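Local structure of kojibiose phosphorylase (Gut metagenome, 6W0P) at residues Thr11-Arg15 with Leu117-Ser121; Ser34-Tyr39 with Gln323-Asp329; Tyr316-Met321 with Ile664-Ala670. The protein is a kojibiose phosphorylase of glycoside hydrolase family 65, whose members join an N-terminal beta-sandwich domain to a helical (alpha/alpha)6-barrel catalytic domain. All coordinates share one frame; numbering follows the deposited sequence.

Contact 1: residues Thr11-Arg15 with Leu117-Ser121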
ATOM      1  N   THR A  11     -45.112  -2.097   2.878  1.00 37.30           N
ATOM      2  CA  THR A  11     -45.205  -2.090   1.403  1.00 37.95           C
ATOM      3  C   THR A  11     -46.401  -1.246   0.973  1.00 37.76           C
ATOM      4  O   THR A  11     -47.530  -1.710   1.157  1.00 38.41           O
ATOM      5  CB  THR A  11     -45.336  -3.514   0.875  1.00 38.38           C
ATOM      6  OG1 THR A  11     -44.154  -4.185   1.301  1.00 40.39           O
ATOM      7  CG2 THR A  11     -45.440  -3.552  -0.630  1.00 39.03           C
ATOM      8  N   GLU A  12     -46.132  -0.065   0.422  1.00 37.35           N
ATOM      9  CA  GLU A  12     -47.128   0.841  -0.205  1.00 37.30           C
ATOM     10  C   GLU A  12     -46.522   1.392  -1.489  1.00 35.82           C
ATOM     11  O   GLU A  12     -45.324   1.662  -1.540  1.00 35.25           O
ATOM     12  CB  GLU A  12     -47.446   2.052   0.662  1.00 38.06           C
ATOM     13  CG  GLU A  12     -48.122   1.750   1.977  1.00 39.12           C
ATOM     14  CD  GLU A  12     -48.602   3.027   2.639  1.00 39.95           C
ATOM     15  OE1 GLU A  12     -48.810   4.041   1.897  1.00 39.84           O
ATOM     16  OE2 GLU A  12     -48.767   3.014   3.885  1.00 40.66           O
ATOM     17  N   PRO A  13     -47.335   1.659  -2.527  1.00 34.57           N
ATOM     18  CA  PRO A  13     -46.789   2.053  -3.819  1.00 34.28           C
ATOM     19  C   PRO A  13     -46.220   3.476  -3.831  1.00 33.72           C
ATOM     20  O   PRO A  13     -45.341   3.677  -4.644  1.00 32.45           O
ATOM     21  CB  PRO A  13     -47.960   1.912  -4.815  1.00 34.76           C
ATOM     22  CG  PRO A  13     -49.220   1.883  -3.963  1.00 35.09           C
ATOM     23  CD  PRO A  13     -48.799   1.553  -2.534  1.00 35.04           C
ATOM     24  N   TYR A  14     -46.675   4.394  -2.956  1.00 33.54           N
ATOM     25  CA  TYR A  14     -46.290   5.837  -3.020  1.00 33.93           C
ATOM     26  C   TYR A  14     -45.621   6.338  -1.728  1.00 32.85           C
ATOM     27  O   TYR A  14     -45.346   7.539  -1.651  1.00 31.64           O
ATOM     28  CB  TYR A  14     -47.499   6.720  -3.369  1.00 35.12           C
ATOM     29  CG  TYR A  14     -48.140   6.442  -4.707  1.00 36.88           C
ATOM     30  CD1 TYR A  14     -47.562   6.888  -5.896  1.00 37.71           C
ATOM     31  CD2 TYR A  14     -49.333   5.733  -4.789  1.00 37.88           C
ATOM     32  CE1 TYR A  14     -48.155   6.637  -7.127  1.00 37.84           C
ATOM     33  CE2 TYR A  14     -49.948   5.503  -6.006  1.00 39.12           C
ATOM     34  CZ  TYR A  14     -49.347   5.940  -7.176  1.00 39.45           C
ATOM     35  OH  TYR A  14     -49.952   5.662  -8.369  1.00 44.22           O
ATOM     36  N   ARG A  15     -45.378   5.468  -0.747  1.00 32.25           N
ATOM     37  CA  ARG A  15     -44.761   5.861   0.539  1.00 31.49           C
ATOM     38  C   ARG A  15     -43.900   4.724   1.094  1.00 31.06           C
ATOM     39  O   ARG A  15     -44.186   3.551   0.822  1.00 31.79           O
ATOM     40  CB  ARG A  15     -45.842   6.235   1.559  1.00 32.28           C
ATOM     41  CG  ARG A  15     -46.954   7.110   0.998  1.00 32.37           C
ATOM     42  CD  ARG A  15     -47.762   7.735   2.122  1.00 32.41           C
ATOM     43  NE  ARG A  15     -48.471   6.719   2.873  1.00 32.80           N
ATOM     44  CZ  ARG A  15     -49.112   6.922   4.030  1.00 32.99           C
ATOM     45  NH1 ARG A  15     -49.157   8.127   4.582  1.00 32.51           N
ATOM     46  NH2 ARG A  15     -49.738   5.906   4.603  1.00 32.81           N
ATOM     47  N   LEU A 117     -42.197   8.420   4.620  1.00 33.68           N
ATOM     48  CA  LEU A 117     -41.635   9.220   3.507  1.00 32.29           C
ATOM     49  C   LEU A 117     -42.680   9.156   2.394  1.00 32.34           C
ATOM     50  O   LEU A 117     -43.032   8.042   1.968  1.00 32.61           O
ATOM     51  CB  LEU A 117     -40.273   8.653   3.107  1.00 32.08           C
ATOM     52  CG  LEU A 117     -39.664   9.234   1.824  1.00 32.14           C
ATOM     53  CD1 LEU A 117     -39.331  10.699   1.997  1.00 31.90           C
ATOM     54  CD2 LEU A 117     -38.420   8.476   1.408  1.00 32.30           C
ATOM     55  N   ASP A 118     -43.226  10.294   1.983  1.00 31.75           N
ATOM     56  CA  ASP A 118     -44.213  10.323   0.873  1.00 31.43           C
ATOM     57  C   ASP A 118     -43.460  10.544  -0.444  1.00 29.83           C
ATOM     58  O   ASP A 118     -42.935  11.630  -0.665  1.00 29.13           O
ATOM     59  CB  ASP A 118     -45.287  11.378   1.118  1.00 32.16           C
ATOM     60  CG  ASP A 118     -46.511  11.142   0.264  1.00 33.00           C
ATOM     61  OD1 ASP A 118     -46.315  10.779  -0.915  1.00 32.51           O
ATOM     62  OD2 ASP A 118     -47.650  11.295   0.808  1.00 34.17           O
ATOM     63  N   LEU A 119     -43.431   9.542  -1.307  1.00 29.29           N
ATOM     64  CA  LEU A 119     -42.631   9.603  -2.557  1.00 29.35           C
ATOM     65  C   LEU A 119     -43.239  10.606  -3.556  1.00 29.72           C
ATOM     66  O   LEU A 119     -42.545  10.912  -4.532  1.00 29.21           O
ATOM     67  CB  LEU A 119     -42.525   8.210  -3.158  1.00 28.83           C
ATOM     68  CG  LEU A 119     -41.911   7.123  -2.280  1.00 28.91           C
ATOM     69  CD1 LEU A 119     -41.974   5.807  -3.014  1.00 29.20           C
ATOM     70  CD2 LEU A 119     -40.464   7.444  -1.883  1.00 29.12           C
ATOM     71  N   ARG A 120     -44.421  11.182  -3.293  1.00 30.66           N
ATOM     72  CA  ARG A 120     -45.058  12.146  -4.234  1.00 31.57           C
ATOM     73  C   ARG A 120     -44.755  13.597  -3.846  1.00 30.49           C
ATOM     74  O   ARG A 120     -45.047  14.479  -4.669  1.00 29.44           O
ATOM     75  CB  ARG A 120     -46.567  11.912  -4.302  1.00 33.44           C
ATOM     76  CG  ARG A 120     -46.936  10.462  -4.563  1.00 35.69           C
ATOM     77  CD  ARG A 120     -48.349  10.156  -4.124  1.00 37.66           C
ATOM     78  NE  ARG A 120     -48.438  10.241  -2.676  1.00 39.54           N
ATOM     79  CZ  ARG A 120     -49.520   9.874  -1.987  1.00 41.93           C
ATOM     80  NH1 ARG A 120     -50.582   9.408  -2.628  1.00 42.23           N
ATOM     81  NH2 ARG A 120     -49.535   9.962  -0.666  1.00 42.51           N
ATOM     82  N   SER A 121     -44.207  13.843  -2.650  1.00 30.03           N
ATOM     83  CA  SER A 121     -44.005  15.212  -2.097  1.00 29.94           C
ATOM     84  C   SER A 121     -42.614  15.371  -1.476  1.00 29.94           C
ATOM     85  O   SER A 121     -42.095  16.501  -1.443  1.00 31.55           O
ATOM     86  CB  SER A 121     -45.079  15.553  -1.090  1.00 30.27           C
ATOM     87  OG  SER A 121     -44.977  14.755   0.085  1.00 29.10           O
TER
HETATM   88  O   HOH W   1     -48.205  10.816   3.463  1.00 38.83           O
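Tyr14 CB sits over one face of the Arg120 guanidinium, displaced toward its rim, while the Asp118 carboxylate occupies the edge of the same group in its plane. Tyr14 CB also comes 3.6 Å from Arg120 CD, the carbon leading into the guanidinium; the phenol and guanidinium planes are nearly parallel (12°), but it is CB, not the ring, that lies over the group. Asp118 takes Arg120 side-on: NE donates to the syn lone pair of OD1 (2.8 Å) and NH2 to OD2 (2.7 Å). OD1 accepts once more, from the backbone N of Arg120 at 3.1 Å, closing an Asx turn, so that both ends of Arg120 are tied to one carboxylate. Arg15 has Glu12 at one edge of its guanidinium and a water at another; NE to Glu12 OE1 is 2.9 Å and nearly straight. That water accepts from Arg15 NH1 and donates to Asp118 OD2, linking the two ion pairs across the contact. The bend at chi3 of Arg15 (-66°) turns its guanidinium back to Glu12, while CD stays against Asp118 OD2. In the backbone, Leu119 N donates to Tyr14 O at 2.8 Å. Arg15 CA also approaches Leu117 O at 3.1 Å, a CA-H...O contact. Arg15 and Asp118 form an antiparallel non-hydrogen-bonded pair, where strand 15-19 begins beside the end of strand 109-118 in the large antiparallel sheet of the N-terminal domain.

Contact 2: residues Ser34-Tyr39 with Gln323-Asp329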
ATOM      1  N   SER A  34     -33.789   9.392   3.894  1.00 28.25           N
ATOM      2  CA  SER A  34     -33.004  10.620   3.603  1.00 28.77           C
ATOM      3  C   SER A  34     -33.768  11.489   2.597  1.00 28.94           C
ATOM      4  O   SER A  34     -34.336  10.940   1.610  1.00 28.07           O
ATOM      5  CB  SER A  34     -31.622  10.304   3.066  1.00 29.45           C
ATOM      6  OG  SER A  34     -30.810   9.657   4.042  1.00 30.27           O
ATOM      7  N   LEU A  35     -33.744  12.804   2.817  1.00 28.62           N
ATOM      8  CA  LEU A  35     -34.208  13.801   1.821  1.00 28.50           C
ATOM      9  C   LEU A  35     -32.981  14.385   1.119  1.00 27.79           C
ATOM     10  O   LEU A  35     -31.875  14.394   1.713  1.00 26.96           O
ATOM     11  CB  LEU A  35     -35.005  14.904   2.528  1.00 29.28           C
ATOM     12  CG  LEU A  35     -36.270  14.458   3.257  1.00 29.00           C
ATOM     13  CD1 LEU A  35     -36.969  15.658   3.886  1.00 29.57           C
ATOM     14  CD2 LEU A  35     -37.199  13.741   2.313  1.00 28.78           C
ATOM     15  N   GLY A  36     -33.168  14.831  -0.116  1.00 27.10           N
ATOM     16  CA  GLY A  36     -32.108  15.479  -0.898  1.00 27.54           C
ATOM     17  C   GLY A  36     -32.707  16.309  -2.000  1.00 27.66           C
ATOM     18  O   GLY A  36     -33.793  15.944  -2.488  1.00 27.86           O
ATOM     19  N   ASN A  37     -32.057  17.407  -2.346  1.00 28.14           N
ATOM     20  CA  ASN A  37     -32.526  18.300  -3.432  1.00 28.97           C
ATOM     21  C   ASN A  37     -31.317  18.683  -4.290  1.00 29.11           C
ATOM     22  O   ASN A  37     -31.389  19.750  -4.886  1.00 28.88           O
ATOM     23  CB  ASN A  37     -33.322  19.478  -2.864  1.00 29.37           C
ATOM     24  CG  ASN A  37     -32.521  20.413  -1.972  1.00 29.93           C
ATOM     25  OD1 ASN A  37     -31.330  20.211  -1.744  1.00 30.08           O
ATOM     26  ND2 ASN A  37     -33.170  21.454  -1.462  1.00 29.91           N
ATOM     27  N   GLU A  38     -30.319  17.781  -4.383  1.00 29.17           N
ATOM     28  CA  GLU A  38     -29.025  17.905  -5.118  1.00 30.19           C
ATOM     29  C   GLU A  38     -28.105  18.926  -4.441  1.00 31.03           C
ATOM     30  O   GLU A  38     -26.931  18.604  -4.176  1.00 31.52           O
ATOM     31  CB  GLU A  38     -29.195  18.352  -6.571  1.00 30.49           C
ATOM     32  CG  GLU A  38     -27.879  18.344  -7.332  1.00 30.61           C
ATOM     33  CD  GLU A  38     -27.851  19.184  -8.597  1.00 31.26           C
ATOM     34  OE1 GLU A  38     -28.735  18.965  -9.454  1.00 31.54           O
ATOM     35  OE2 GLU A  38     -26.926  20.034  -8.732  1.00 31.32           O
ATOM     36  N   TYR A  39     -28.616  20.131  -4.185  1.00 31.29           N
ATOM     37  CA  TYR A  39     -27.872  21.200  -3.480  1.00 32.10           C
ATOM     38  C   TYR A  39     -27.480  20.716  -2.093  1.00 31.38           C
ATOM     39  O   TYR A  39     -26.386  21.015  -1.621  1.00 30.95           O
ATOM     40  CB  TYR A  39     -28.745  22.445  -3.372  1.00 32.95           C
ATOM     41  CG  TYR A  39     -28.166  23.592  -2.586  1.00 33.39           C
ATOM     42  CD1 TYR A  39     -27.237  24.463  -3.153  1.00 33.50           C
ATOM     43  CD2 TYR A  39     -28.625  23.861  -1.310  1.00 33.41           C
ATOM     44  CE1 TYR A  39     -26.746  25.550  -2.446  1.00 34.12           C
ATOM     45  CE2 TYR A  39     -28.138  24.940  -0.586  1.00 34.30           C
ATOM     46  CZ  TYR A  39     -27.217  25.802  -1.166  1.00 34.34           C
ATOM     47  OH  TYR A  39     -26.786  26.874  -0.453  1.00 34.41           O
ATOM     48  N   GLN A 323     -33.882  13.052  -6.257  1.00 30.08           N
ATOM     49  CA  GLN A 323     -33.306  13.738  -5.061  1.00 29.85           C
ATOM     50  C   GLN A 323     -31.803  13.959  -5.242  1.00 29.32           C
ATOM     51  O   GLN A 323     -31.306  15.043  -4.854  1.00 29.28           O
ATOM     52  CB  GLN A 323     -33.562  12.940  -3.780  1.00 29.39           C
ATOM     53  CG  GLN A 323     -34.991  13.073  -3.257  1.00 29.08           C
ATOM     54  CD  GLN A 323     -35.106  12.865  -1.768  1.00 28.17           C
ATOM     55  OE1 GLN A 323     -35.767  13.635  -1.091  1.00 27.91           O
ATOM     56  NE2 GLN A 323     -34.462  11.833  -1.256  1.00 27.24           N
ATOM     57  N   ALA A 324     -31.115  12.993  -5.842  1.00 29.07           N
ATOM     58  CA  ALA A 324     -29.647  13.039  -6.012  1.00 29.24           C
ATOM     59  C   ALA A 324     -29.226  14.158  -6.977  1.00 29.47           C
ATOM     60  O   ALA A 324     -28.165  14.754  -6.741  1.00 29.50           O
ATOM     61  CB  ALA A 324     -29.152  11.695  -6.479  1.00 29.33           C
ATOM     62  N   TYR A 325     -29.977  14.399  -8.057  1.00 29.65           N
ATOM     63  CA  TYR A 325     -29.576  15.351  -9.129  1.00 29.84           C
ATOM     64  C   TYR A 325     -30.783  15.818  -9.945  1.00 30.40           C
ATOM     65  O   TYR A 325     -31.591  14.984 -10.355  1.00 29.79           O
ATOM     66  CB  TYR A 325     -28.587  14.671 -10.073  1.00 29.35           C
ATOM     67  CG  TYR A 325     -27.536  15.591 -10.630  1.00 29.23           C
ATOM     68  CD1 TYR A 325     -26.499  16.015  -9.834  1.00 28.45           C
ATOM     69  CD2 TYR A 325     -27.583  16.055 -11.931  1.00 29.25           C
ATOM     70  CE1 TYR A 325     -25.536  16.878 -10.309  1.00 28.61           C
ATOM     71  CE2 TYR A 325     -26.619  16.927 -12.428  1.00 29.33           C
ATOM     72  CZ  TYR A 325     -25.577  17.332 -11.615  1.00 29.16           C
ATOM     73  OH  TYR A 325     -24.580  18.150 -12.077  1.00 28.50           O
ATOM     74  N   HIS A 326     -30.900  17.115 -10.215  1.00 31.34           N
ATOM     75  CA  HIS A 326     -31.953  17.606 -11.145  1.00 31.81           C
ATOM     76  C   HIS A 326     -31.451  18.777 -11.998  1.00 32.90           C
ATOM     77  O   HIS A 326     -32.296  19.445 -12.592  1.00 33.70           O
ATOM     78  CB  HIS A 326     -33.236  17.932 -10.370  1.00 32.10           C
ATOM     79  CG  HIS A 326     -33.125  19.107  -9.448  1.00 32.27           C
ATOM     80  ND1 HIS A 326     -32.639  18.999  -8.169  1.00 31.87           N
ATOM     81  CD2 HIS A 326     -33.463  20.408  -9.617  1.00 32.80           C
ATOM     82  CE1 HIS A 326     -32.672  20.191  -7.591  1.00 32.34           C
ATOM     83  NE2 HIS A 326     -33.173  21.077  -8.454  1.00 32.68           N
ATOM     84  N   GLY A 327     -30.135  19.002 -12.080  1.00 33.06           N
ATOM     85  CA  GLY A 327     -29.560  20.069 -12.911  1.00 33.75           C
ATOM     86  C   GLY A 327     -29.550  21.397 -12.179  1.00 34.88           C
ATOM     87  O   GLY A 327     -29.618  22.446 -12.847  1.00 35.71           O
ATOM     88  N   PHE A 328     -29.467  21.389 -10.851  1.00 34.79           N
ATOM     89  CA  PHE A 328     -29.434  22.642 -10.061  1.00 35.54           C
ATOM     90  C   PHE A 328     -28.115  23.384 -10.300  1.00 35.63           C
ATOM     91  O   PHE A 328     -28.136  24.617 -10.272  1.00 35.63           O
ATOM     92  CB  PHE A 328     -29.586  22.388  -8.563  1.00 36.55           C
ATOM     93  CG  PHE A 328     -29.633  23.661  -7.758  1.00 37.24           C
ATOM     94  CD1 PHE A 328     -30.783  24.446  -7.747  1.00 37.72           C
ATOM     95  CD2 PHE A 328     -28.530  24.083  -7.029  1.00 38.04           C
ATOM     96  CE1 PHE A 328     -30.835  25.628  -7.025  1.00 37.99           C
ATOM     97  CE2 PHE A 328     -28.576  25.277  -6.320  1.00 38.79           C
ATOM     98  CZ  PHE A 328     -29.727  26.040  -6.313  1.00 38.88           C
ATOM     99  N   ASP A 329     -27.008  22.668 -10.504  1.00 34.91           N
ATOM    100  CA  ASP A 329     -25.651  23.277 -10.478  1.00 35.42           C
ATOM    101  C   ASP A 329     -24.661  22.488 -11.331  1.00 34.94           C
ATOM    102  O   ASP A 329     -24.339  21.353 -11.002  1.00 35.41           O
ATOM    103  CB  ASP A 329     -25.129  23.350  -9.047  1.00 35.13           C
ATOM    104  CG  ASP A 329     -23.854  24.176  -8.882  1.00 35.48           C
ATOM    105  OD1 ASP A 329     -23.150  24.417  -9.891  1.00 36.06           O
ATOM    106  OD2 ASP A 329     -23.578  24.575  -7.741  1.00 34.91           O
TER
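Gly36 meets Gln323 and Glu38 meets Tyr325 where the short strand 35-36 and the turn after it run past the C-terminal end of helix 308-324, with Glu38 N making a weak bond to Gln323 O. The Gln323 amide reaches along the strand: NE2 donates to Ser34 O (3.0 Å, 167°), exactly in its own amide plane, and OE1 receives Gly36 N at 3.0 Å. The Gly36 donor stands above the amide carbonyl plane rather than on a lone pair, because the amide lies close against the peptide.

Glu38 supplies the second grip. Its CG is anti to the backbone N (chi1 -175°) and the chain extends from there, carrying the carboxylate over the Tyr325 ring. The two planes are 10° apart and stacked, with Glu38 OE1 3.6 Å above the ring centre. OE1 takes His326 N on its anti lone pair (2.9 Å) and Phe328 N on the syn side (2.9 Å), while Gly327 N adds a weak bond. OE2 is held by Asn332 ND2. This buried carboxylate therefore gathers the amides of a turn, whose partial positive charges would favour its ionised form. Asn37 O lies at the edge of the His326 ring, 3.0 Å from CE1. Beyond the carboxylate, the Tyr39 and Phe328 side chains run in the same direction with their rings oblique, Tyr39 CD1 3.5 Å from Phe328 CE2. A segment of the N-terminal domain is thus fastened by a glutamate and a glutamine to the C-terminal end of helix 308-324, in the catalytic region, at the interdomain junction of this family 65 fold.

Contact 3: residues Tyr316-Met321 with Ile664-Ala670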
ATOM      1  N   TYR A 316     -39.373   4.069  -5.177  1.00 28.35           N
ATOM      2  CA  TYR A 316     -38.383   4.545  -4.189  1.00 27.98           C
ATOM      3  C   TYR A 316     -37.101   4.926  -4.941  1.00 27.87           C
ATOM      4  O   TYR A 316     -36.545   6.028  -4.676  1.00 27.15           O
ATOM      5  CB  TYR A 316     -38.157   3.509  -3.077  1.00 27.70           C
ATOM      6  CG  TYR A 316     -37.092   3.935  -2.106  1.00 26.95           C
ATOM      7  CD1 TYR A 316     -37.341   4.897  -1.141  1.00 26.68           C
ATOM      8  CD2 TYR A 316     -35.811   3.433  -2.203  1.00 26.55           C
ATOM      9  CE1 TYR A 316     -36.347   5.321  -0.275  1.00 26.25           C
ATOM     10  CE2 TYR A 316     -34.815   3.824  -1.330  1.00 26.32           C
ATOM     11  CZ  TYR A 316     -35.077   4.783  -0.370  1.00 26.19           C
ATOM     12  OH  TYR A 316     -34.070   5.186   0.451  1.00 25.58           O
ATOM     13  N   CYS A 317     -36.605   4.026  -5.806  1.00 27.89           N
ATOM     14  CA  CYS A 317     -35.357   4.227  -6.603  1.00 27.56           C
ATOM     15  C   CYS A 317     -35.473   5.495  -7.465  1.00 27.43           C
ATOM     16  O   CYS A 317     -34.558   6.328  -7.421  1.00 28.14           O
ATOM     17  CB  CYS A 317     -35.043   3.023  -7.491  1.00 27.53           C
ATOM     18  SG  CYS A 317     -34.558   1.546  -6.558  1.00 27.66           S
ATOM     19  N   LEU A 318     -36.569   5.672  -8.198  1.00 27.07           N
ATOM     20  CA  LEU A 318     -36.784   6.899  -9.003  1.00 27.65           C
ATOM     21  C   LEU A 318     -36.759   8.131  -8.069  1.00 27.53           C
ATOM     22  O   LEU A 318     -36.139   9.157  -8.438  1.00 26.28           O
ATOM     23  CB  LEU A 318     -38.084   6.805  -9.806  1.00 27.65           C
ATOM     24  CG  LEU A 318     -38.142   5.644 -10.800  1.00 28.76           C
ATOM     25  CD1 LEU A 318     -39.343   5.768 -11.720  1.00 29.17           C
ATOM     26  CD2 LEU A 318     -36.865   5.542 -11.622  1.00 29.34           C
ATOM     27  N   PHE A 319     -37.386   8.027  -6.902  1.00 27.48           N
ATOM     28  CA  PHE A 319     -37.454   9.138  -5.921  1.00 27.55           C
ATOM     29  C   PHE A 319     -36.041   9.589  -5.555  1.00 27.60           C
ATOM     30  O   PHE A 319     -35.770  10.807  -5.602  1.00 27.81           O
ATOM     31  CB  PHE A 319     -38.295   8.737  -4.711  1.00 27.61           C
ATOM     32  CG  PHE A 319     -38.324   9.792  -3.637  1.00 27.39           C
ATOM     33  CD1 PHE A 319     -39.216  10.844  -3.718  1.00 27.53           C
ATOM     34  CD2 PHE A 319     -37.432   9.748  -2.587  1.00 27.19           C
ATOM     35  CE1 PHE A 319     -39.225  11.830  -2.748  1.00 28.13           C
ATOM     36  CE2 PHE A 319     -37.458  10.723  -1.604  1.00 27.81           C
ATOM     37  CZ  PHE A 319     -38.344  11.765  -1.691  1.00 27.84           C
ATOM     38  N   GLN A 320     -35.165   8.647  -5.195  1.00 28.00           N
ATOM     39  CA  GLN A 320     -33.759   8.936  -4.791  1.00 28.11           C
ATOM     40  C   GLN A 320     -32.924   9.471  -5.971  1.00 28.14           C
ATOM     41  O   GLN A 320     -31.975  10.262  -5.731  1.00 27.13           O
ATOM     42  CB  GLN A 320     -33.110   7.689  -4.182  1.00 27.97           C
ATOM     43  CG  GLN A 320     -33.692   7.302  -2.827  1.00 27.86           C
ATOM     44  CD  GLN A 320     -33.542   8.396  -1.788  1.00 28.67           C
ATOM     45  OE1 GLN A 320     -32.808   9.377  -1.961  1.00 28.86           O
ATOM     46  NE2 GLN A 320     -34.253   8.234  -0.685  1.00 28.81           N
ATOM     47  N   MET A 321     -33.201   9.026  -7.192  1.00 29.07           N
ATOM     48  CA  MET A 321     -32.477   9.513  -8.393  1.00 30.23           C
ATOM     49  C   MET A 321     -32.820  10.992  -8.578  1.00 30.30           C
ATOM     50  O   MET A 321     -31.922  11.749  -8.880  1.00 31.07           O
ATOM     51  CB  MET A 321     -32.836   8.749  -9.677  1.00 31.41           C
ATOM     52  CG  MET A 321     -32.334   7.302  -9.723  1.00 32.52           C
ATOM     53  SD  MET A 321     -30.540   7.197  -9.738  1.00 34.53           S
ATOM     54  CE  MET A 321     -30.241   7.538 -11.473  1.00 35.05           C
ATOM     55  N   ILE A 664     -27.518   5.003   1.220  1.00 31.11           N
ATOM     56  CA  ILE A 664     -28.158   4.286   0.083  1.00 30.49           C
ATOM     57  C   ILE A 664     -27.056   4.047  -0.953  1.00 30.36           C
ATOM     58  O   ILE A 664     -26.020   4.787  -0.909  1.00 30.03           O
ATOM     59  CB  ILE A 664     -29.347   5.095  -0.474  1.00 30.60           C
ATOM     60  CG1 ILE A 664     -28.914   6.424  -1.104  1.00 31.13           C
ATOM     61  CG2 ILE A 664     -30.394   5.313   0.599  1.00 30.84           C
ATOM     62  CD1 ILE A 664     -30.070   7.226  -1.635  1.00 31.49           C
ATOM     63  N   HIS A 665     -27.250   3.056  -1.819  1.00 29.24           N
ATOM     64  CA  HIS A 665     -26.319   2.674  -2.907  1.00 29.37           C
ATOM     65  C   HIS A 665     -26.810   3.261  -4.241  1.00 29.70           C
ATOM     66  O   HIS A 665     -27.707   2.670  -4.889  1.00 27.58           O
ATOM     67  CB  HIS A 665     -26.197   1.158  -2.978  1.00 28.98           C
ATOM     68  CG  HIS A 665     -25.718   0.506  -1.738  1.00 28.82           C
ATOM     69  ND1 HIS A 665     -26.503   0.389  -0.637  1.00 28.30           N
ATOM     70  CD2 HIS A 665     -24.563  -0.128  -1.460  1.00 28.72           C
ATOM     71  CE1 HIS A 665     -25.850  -0.279   0.283  1.00 28.59           C
ATOM     72  NE2 HIS A 665     -24.664  -0.602  -0.193  1.00 28.40           N
ATOM     73  N   MET A 666     -26.208   4.376  -4.636  1.00 30.65           N
ATOM     74  CA  MET A 666     -26.708   5.233  -5.729  1.00 32.32           C
ATOM     75  C   MET A 666     -26.649   4.441  -7.049  1.00 31.96           C
ATOM     76  O   MET A 666     -27.636   4.435  -7.777  1.00 32.05           O
ATOM     77  CB  MET A 666     -25.847   6.494  -5.781  1.00 34.55           C
ATOM     78  CG  MET A 666     -26.598   7.756  -6.110  1.00 36.56           C
ATOM     79  SD  MET A 666     -28.098   7.968  -5.140  1.00 39.84           S
ATOM     80  CE  MET A 666     -29.277   7.929  -6.485  1.00 38.94           C
ATOM     81  N   THR A 667     -25.537   3.773  -7.345  1.00 31.76           N
ATOM     82  CA  THR A 667     -25.362   3.006  -8.610  1.00 32.37           C
ATOM     83  C   THR A 667     -26.376   1.858  -8.654  1.00 31.33           C
ATOM     84  O   THR A 667     -26.958   1.623  -9.708  1.00 31.34           O
ATOM     85  CB  THR A 667     -23.942   2.472  -8.790  1.00 32.00           C
ATOM     86  OG1 THR A 667     -23.132   3.613  -9.006  1.00 32.49           O
ATOM     87  CG2 THR A 667     -23.807   1.557  -9.987  1.00 32.74           C
ATOM     88  N   SER A 668     -26.574   1.180  -7.540  1.00 31.29           N
ATOM     89  CA  SER A 668     -27.557   0.082  -7.415  1.00 32.18           C
ATOM     90  C   SER A 668     -28.961   0.626  -7.703  1.00 31.43           C
ATOM     91  O   SER A 668     -29.742  -0.050  -8.417  1.00 33.14           O
ATOM     92  CB  SER A 668     -27.479  -0.574  -6.074  1.00 32.92           C
ATOM     93  OG  SER A 668     -28.687  -1.291  -5.862  1.00 36.31           O
ATOM     94  N   ILE A 669     -29.245   1.831  -7.223  1.00 29.80           N
ATOM     95  CA  ILE A 669     -30.540   2.525  -7.435  1.00 28.90           C
ATOM     96  C   ILE A 669     -30.701   2.816  -8.930  1.00 28.83           C
ATOM     97  O   ILE A 669     -31.783   2.495  -9.454  1.00 28.53           O
ATOM     98  CB  ILE A 669     -30.620   3.770  -6.524  1.00 28.69           C
ATOM     99  CG1 ILE A 669     -30.848   3.320  -5.080  1.00 28.72           C
ATOM    100  CG2 ILE A 669     -31.703   4.743  -6.965  1.00 29.03           C
ATOM    101  CD1 ILE A 669     -30.749   4.411  -4.073  1.00 28.81           C
ATOM    102  N   ALA A 670     -29.673   3.371  -9.585  1.00 28.51           N
ATOM    103  CA  ALA A 670     -29.679   3.697 -11.026  1.00 29.58           C
ATOM    104  C   ALA A 670     -29.844   2.403 -11.822  1.00 30.86           C
ATOM    105  O   ALA A 670     -30.574   2.414 -12.813  1.00 32.92           O
ATOM    106  CB  ALA A 670     -28.413   4.400 -11.438  1.00 29.23           C
TER
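Two helices of the catalytic region cross here: the short segments of helices 308-324 and 666-680 pass with axes 9.4 Å apart at a crossing angle of -123°. Ile669 lies at the middle of the crossing. Its CG2 presses on the backbone of helix 308-324, 3.3 Å from Cys317 O, and also reaches Cys317 CB and Met321 CG. With CG2 anti to its own backbone N and CG1 anti to the carbonyl carbon (chi1 -73°), the two branches part, and CD1 goes instead to Gln320 CB at 4.0 Å. Met321 and Ile669 run antiparallel as they pass. Bends at chi2 and chi3 carry the Met321 tip to helix 666-680, where Met321 CE meets Ala670 CB at 3.6 Å and Met321 SD meets Met666 CE, also at 3.6 Å. This is apolar helix-to-helix packing in the family 65 catalytic domain, without a hydrogen bond between the segments. Met666 CE lies in addition against Gln320 O. Ahead of the helix, Ile664 brings CD1 against the Gln320 amide, 3.5 Å from Gln320 OE1, and turns CG2 to Tyr316 OH at 3.7 Å. The polar groups bordering this methyl-lined seam find partners elsewhere: Tyr316 OH bonds to Ile32 O, and Gln320 OE1 accepts from Gln323 NE2. Gln320 CG rests over one face of the Tyr316 ring, offset toward the rim, and Gln320 NE2 makes a weak bond to Tyr316 OH.

How the contacts relate
All three contacts gather round helix 308-324. Contacts 2 and 3 use it directly and are buried, their centres about 12 Å apart; contact 1 is only partly buried and lies beside the helix, its centre about 20 Å from the centre of the chain. The chemistry follows: ion pairs and a water at contact 1, a buried carboxylate among backbone amides at contact 2, and methyl and thioether packing at contact 3. Each contact also touches the other two. Leu117 CD1 reaches Leu35 CD2 of contact 2 at 3.7 Å, and Leu119 O lies 3.4 Å from Phe319 CD1 on the helix. Between contacts 2 and 3, Ala324 CB approaches Met666 CE at 3.8 Å.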